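Long-range contacts in orotidine 5'-phosphate decarboxylase (Pyrococcus horikoshii, PDB 2CZD), which probably catalyses the decarboxylation of orotidine 5'-monophosphate to UMP, the last step of de novo UMP synthesis, and works as a homodimer: residues E101-V106 / G135-G140; V105-H110 / P119-F124. All coordinates share one frame; numbering follows the deposited sequence.

Overall arrangement
Both contacts draw on strand 101-105 or the loop after it and share Val105 and Val106, their centres about 10 Å apart. Contact 1 lies deeper, about 7 Å from the centre of the chain, and pairs strands 101-105 and 135-137 of the eight-stranded parallel barrel. Contact 2, about 15 Å out, ties the loop after strand 101-105 to the start of helix 121-131, the helix that links those two strands. All its touching residues are buried, as are nearly all of contact 1, yet Phe124 and its neighbours also meet the second subunit. Backbone bonds and aliphatic branches carry contact 1, whereas a threonine hydroxyl, a glutamate and a phenylalanine carry contact 2. Pro139 packs on Ser109, joining the two.

Contact 1. Residues E101-V106 / G135-G140; sequences EIIMVV and GVIAPG
The carbonyl oxygen of Gly135 is approached by two groups of strand 101-105: Met104 N donates a hydrogen bond to O at 2.9 Å, tilted 19° from the carbonyl plane, and Ile103 CA adds a CA-H...O contact at 3.1 Å. One step along, Met104 O receives only a weak bond from Ile137 N at 3.5 Å, backed by a CA-H...O contact from Val136 CA. The bridges Ile103 to Gly135 and Met104 to Val136 are parallel, and the short strand axes diverge by 33°. Beyond them direct pairing gives way to a water, which accepts from Val106 N at 2.8 Å and lies doubtfully close to Ile137 O. Side chains pack on both faces. On one, Ile103 has CG1 beside its backbone N (chi1 -71°), which leaves CG2 anti to that N and 3.9 Å from Ile137 CG1. On the other, Val136 CG1 meets Met104 CB and lies 4.0 Å from Val106 CG1, the two valines crossing at about a right angle. Ile137 also reaches the neighbourhood of the substrate-binding residues Asp57 and Pro162. The two strands and helix 121-131 form a beta-alpha-beta unit of the TIM barrel; on its flanks, strand 81-85 makes backbone hydrogen bonds with strand 101-105 and Lys158 with Val136, while helix 121-131 covers the Met104 and Val136 face through Val127 and Ala128.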
loop_
_atom_site.group_PDB
_atom_site.type_symbol
_atom_site.label_atom_id
_atom_site.label_comp_id
_atom_site.label_asym_id
_atom_site.label_seq_id
_atom_site.Cartn_x
_atom_site.Cartn_y
_atom_site.Cartn_z
ATOM N N GLU B 101 -8.211 -14.619 4.101
ATOM C CA GLU B 101 -8.681 -13.846 5.248
ATOM C C GLU B 101 -8.008 -12.493 5.349
ATOM O O GLU B 101 -6.835 -12.317 5.006
ATOM C CB GLU B 101 -8.507 -14.658 6.535
ATOM C CG GLU B 101 -9.368 -15.927 6.511
ATOM C CD GLU B 101 -9.340 -16.692 7.807
ATOM O OE1 GLU B 101 -10.012 -16.249 8.756
ATOM O OE2 GLU B 101 -8.638 -17.731 7.880
ATOM N N ILE B 102 -8.777 -11.528 5.836
ATOM C CA ILE B 102 -8.305 -10.171 5.925
ATOM C C ILE B 102 -8.444 -9.559 7.295
ATOM O O ILE B 102 -9.232 -10.010 8.129
ATOM C CB ILE B 102 -9.072 -9.250 4.935
ATOM C CG1 ILE B 102 -10.579 -9.274 5.231
ATOM C CG2 ILE B 102 -8.796 -9.697 3.487
ATOM C CD1 ILE B 102 -11.374 -8.113 4.575
ATOM N N ILE B 103 -7.658 -8.514 7.517
ATOM C CA ILE B 103 -7.687 -7.735 8.756
ATOM C C ILE B 103 -7.830 -6.308 8.233
ATOM O O ILE B 103 -7.048 -5.887 7.384
ATOM C CB ILE B 103 -6.372 -7.883 9.549
ATOM C CG1 ILE B 103 -6.303 -9.294 10.142
ATOM C CG2 ILE B 103 -6.286 -6.789 10.660
ATOM C CD1 ILE B 103 -4.914 -9.699 10.620
ATOM N N MET B 104 -8.811 -5.558 8.733
ATOM C CA MET B 104 -9.064 -4.203 8.238
ATOM C C MET B 104 -8.543 -3.079 9.105
ATOM O O MET B 104 -8.575 -3.157 10.315
ATOM C CB MET B 104 -10.578 -4.009 8.022
ATOM C CG MET B 104 -11.135 -4.903 6.923
ATOM S SD MET B 104 -12.957 -4.869 6.824
ATOM C CE MET B 104 -13.268 -3.129 6.365
ATOM N N VAL B 105 -8.080 -2.008 8.459
ATOM C CA VAL B 105 -7.583 -0.842 9.173
ATOM C C VAL B 105 -8.748 0.109 9.387
ATOM O O VAL B 105 -9.362 0.596 8.415
ATOM C CB VAL B 105 -6.514 -0.063 8.356
ATOM C CG1 VAL B 105 -6.138 1.240 9.092
ATOM C CG2 VAL B 105 -5.290 -0.936 8.105
ATOM N N VAL B 106 -9.047 0.379 10.654
ATOM C CA VAL B 106 -10.124 1.298 10.987
ATOM C C VAL B 106 -9.643 2.518 11.761
ATOM O O VAL B 106 -10.374 3.492 11.912
ATOM C CB VAL B 106 -11.241 0.585 11.797
ATOM C CG1 VAL B 106 -11.739 -0.621 11.024
ATOM C CG2 VAL B 106 -10.740 0.189 13.195
ATOM N N GLY B 135 -10.326 -9.730 11.493
ATOM C CA GLY B 135 -10.104 -8.782 12.569
ATOM C C GLY B 135 -9.827 -7.369 12.112
ATOM O O GLY B 135 -9.877 -7.070 10.917
ATOM N N VAL B 136 -9.579 -6.501 13.090
ATOM C CA VAL B 136 -9.227 -5.104 12.848
ATOM C C VAL B 136 -8.105 -4.771 13.811
ATOM O O VAL B 136 -7.876 -5.489 14.787
ATOM C CB VAL B 136 -10.395 -4.101 13.091
ATOM C CG1 VAL B 136 -11.561 -4.430 12.168
ATOM C CG2 VAL B 136 -10.818 -4.111 14.552
ATOM N N ILE B 137 -7.393 -3.685 13.524
ATOM C CA ILE B 137 -6.310 -3.256 14.393
ATOM C C ILE B 137 -6.760 -2.108 15.301
ATOM O O ILE B 137 -7.486 -1.208 14.873
ATOM C CB ILE B 137 -5.094 -2.820 13.547
ATOM C CG1 ILE B 137 -4.487 -4.061 12.873
ATOM C CG2 ILE B 137 -4.079 -2.092 14.426
ATOM C CD1 ILE B 137 -3.316 -3.755 11.980
ATOM N N ALA B 138 -6.380 -2.168 16.577
ATOM C CA ALA B 138 -6.726 -1.094 17.518
ATOM C C ALA B 138 -5.408 -0.599 18.081
ATOM O O ALA B 138 -4.754 -1.305 18.864
ATOM C CB ALA B 138 -7.611 -1.623 18.673
ATOM N N PRO B 139 -4.973 0.600 17.658
ATOM C CA PRO B 139 -3.715 1.163 18.157
ATOM C C PRO B 139 -3.813 0.963 19.657
ATOM O O PRO B 139 -4.636 1.600 20.307
ATOM C CB PRO B 139 -3.820 2.628 17.752
ATOM C CG PRO B 139 -4.568 2.548 16.424
ATOM C CD PRO B 139 -5.649 1.521 16.723
ATOM N N GLY B 140 -3.010 0.033 20.177
ATOM C CA GLY B 140 -3.034 -0.303 21.585
ATOM C C GLY B 140 -2.248 0.652 22.449
ATOM O O GLY B 140 -2.193 0.486 23.675
HETATM O O HOH W 1 -7.145 -0.456 12.524
#

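Contact 2. Residues V105-H110 / P119-F124; sequences VVEMSH and PLTDRF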
loop_
_atom_site.group_PDB
_atom_site.type_symbol
_atom_site.label_atom_id
_atom_site.label_comp_id
_atom_site.label_asym_id
_atom_site.label_seq_id
_atom_site.Cartn_x
_atom_site.Cartn_y
_atom_site.Cartn_z
ATOM N N VAL B 105 -8.080 -2.008 8.459
ATOM C CA VAL B 105 -7.583 -0.842 9.173
ATOM C C VAL B 105 -8.748 0.109 9.387
ATOM O O VAL B 105 -9.362 0.596 8.415
ATOM C CB VAL B 105 -6.514 -0.063 8.356
ATOM C CG1 VAL B 105 -6.138 1.240 9.092
ATOM C CG2 VAL B 105 -5.290 -0.936 8.105
ATOM N N VAL B 106 -9.047 0.379 10.654
ATOM C CA VAL B 106 -10.124 1.298 10.987
ATOM C C VAL B 106 -9.643 2.518 11.761
ATOM O O VAL B 106 -10.374 3.492 11.912
ATOM C CB VAL B 106 -11.241 0.585 11.797
ATOM C CG1 VAL B 106 -11.739 -0.621 11.024
ATOM C CG2 VAL B 106 -10.740 0.189 13.195
ATOM N N GLU B 107 -8.412 2.464 12.245
ATOM C CA GLU B 107 -7.839 3.560 13.020
ATOM C C GLU B 107 -6.321 3.394 12.972
ATOM O O GLU B 107 -5.824 2.264 12.973
ATOM C CB GLU B 107 -8.331 3.463 14.470
ATOM C CG GLU B 107 -7.885 4.627 15.346
ATOM C CD GLU B 107 -8.502 4.575 16.736
ATOM O OE1 GLU B 107 -9.741 4.482 16.838
ATOM O OE2 GLU B 107 -7.749 4.647 17.721
ATOM N N MET B 108 -5.586 4.507 12.918
ATOM C CA MET B 108 -4.130 4.414 12.888
ATOM C C MET B 108 -3.456 5.121 14.056
ATOM O O MET B 108 -4.076 5.942 14.742
ATOM C CB MET B 108 -3.598 4.881 11.535
ATOM C CG MET B 108 -3.827 3.800 10.500
ATOM S SD MET B 108 -3.240 4.242 8.855
ATOM C CE MET B 108 -1.505 3.757 8.978
ATOM N N SER B 109 -2.183 4.785 14.263
ATOM C CA SER B 109 -1.392 5.251 15.403
ATOM C C SER B 109 -0.572 6.529 15.307
ATOM O O SER B 109 -0.256 7.148 16.326
ATOM C CB SER B 109 -0.444 4.116 15.841
ATOM O OG SER B 109 -1.054 2.838 15.691
ATOM N N HIS B 110 -0.221 6.932 14.092
ATOM C CA HIS B 110 0.627 8.105 13.897
ATOM C C HIS B 110 -0.104 9.445 13.935
ATOM O O HIS B 110 -1.332 9.504 13.788
ATOM C CB HIS B 110 1.337 7.971 12.554
ATOM C CG HIS B 110 0.397 7.962 11.387
ATOM N ND1 HIS B 110 -0.578 6.996 11.221
ATOM C CD2 HIS B 110 0.277 8.809 10.339
ATOM C CE1 HIS B 110 -1.256 7.248 10.114
ATOM N NE2 HIS B 110 -0.758 8.342 9.557
ATOM N N PRO B 119 -10.902 10.406 12.215
ATOM C CA PRO B 119 -12.215 11.047 12.351
ATOM C C PRO B 119 -13.293 10.139 11.732
ATOM O O PRO B 119 -14.478 10.258 12.051
ATOM C CB PRO B 119 -12.040 12.346 11.567
ATOM C CG PRO B 119 -10.620 12.712 11.887
ATOM C CD PRO B 119 -9.906 11.367 11.706
ATOM N N LEU B 120 -12.881 9.234 10.849
ATOM C CA LEU B 120 -13.813 8.317 10.198
ATOM C C LEU B 120 -13.885 6.926 10.841
ATOM O O LEU B 120 -14.614 6.068 10.358
ATOM C CB LEU B 120 -13.440 8.152 8.715
ATOM C CG LEU B 120 -13.881 9.281 7.769
ATOM C CD1 LEU B 120 -13.167 9.168 6.427
ATOM C CD2 LEU B 120 -15.390 9.203 7.568
ATOM N N THR B 121 -13.138 6.697 11.917
ATOM C CA THR B 121 -13.132 5.382 12.541
ATOM C C THR B 121 -14.515 4.813 12.843
ATOM O O THR B 121 -14.760 3.630 12.628
ATOM C CB THR B 121 -12.278 5.396 13.835
ATOM O OG1 THR B 121 -10.907 5.620 13.489
ATOM C CG2 THR B 121 -12.407 4.083 14.595
ATOM N N ASP B 122 -15.422 5.624 13.363
ATOM C CA ASP B 122 -16.743 5.065 13.637
ATOM C C ASP B 122 -17.359 4.485 12.362
ATOM O O ASP B 122 -17.979 3.415 12.372
ATOM C CB ASP B 122 -17.671 6.139 14.202
ATOM C CG ASP B 122 -17.349 6.495 15.631
ATOM O OD1 ASP B 122 -16.499 5.820 16.259
ATOM O OD2 ASP B 122 -17.966 7.459 16.134
ATOM N N ARG B 123 -17.175 5.187 11.248
ATOM C CA ARG B 123 -17.742 4.713 9.994
ATOM C C ARG B 123 -16.995 3.490 9.478
ATOM O O ARG B 123 -17.596 2.594 8.896
ATOM C CB ARG B 123 -17.732 5.830 8.955
ATOM C CG ARG B 123 -18.611 7.002 9.377
ATOM C CD ARG B 123 -18.726 8.023 8.282
ATOM N NE ARG B 123 -19.437 7.481 7.130
ATOM C CZ ARG B 123 -19.325 7.965 5.900
ATOM N NH1 ARG B 123 -18.531 8.994 5.675
ATOM N NH2 ARG B 123 -20.012 7.416 4.907
ATOM N N PHE B 124 -15.677 3.465 9.676
ATOM C CA PHE B 124 -14.906 2.314 9.226
ATOM C C PHE B 124 -15.284 1.076 10.043
ATOM O O PHE B 124 -15.273 -0.047 9.525
ATOM C CB PHE B 124 -13.397 2.586 9.334
ATOM C CG PHE B 124 -12.902 3.659 8.396
ATOM C CD1 PHE B 124 -13.562 3.914 7.197
ATOM C CD2 PHE B 124 -11.733 4.364 8.688
ATOM C CE1 PHE B 124 -13.064 4.856 6.289
ATOM C CE2 PHE B 124 -11.225 5.315 7.786
ATOM C CZ PHE B 124 -11.892 5.554 6.590
HETATM O O HOH W 2 -10.464 7.153 15.949
#
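Thr121 OG1 donates to Val106 O across 2.7 Å, in the carbonyl plane and on a lone pair, with a C=O...donor angle of 145°. A chi1 of -66° sets OG1 anti to its own carbonyl carbon, within reach of Val106 O, which CG2 also approaches, at 3.4 Å. Glu107 CB packs 3.5 Å from Thr121 OG1, the two side chains crossing at a slant. The tight part continues at Phe124, whose CB lies 3.8 Å from Val106 CB as the two side chains slide past each other in opposite directions. Its ring turns an edge to Val106 O, CD2 being 3.6 Å away, while Leu120 CB covers one face near the rim. The looser side holds a single water, which donates to Thr121 OG1 at 2.9 Å and, weakly, to Glu107 OE1. Replacing Thr121 with an alanine would probably leave Val106 O without its hydroxyl donor and the water without one of its acceptors. Outward, Phe124 meets Phe116 of the second subunit edge-to-face. A neutral hydroxyl thus joins the loop carrying substrate-binding Ser109 to the first turn of helix 121-131, and the nearby glutamate charge is likely to be balanced by its salt bridge with Arg145.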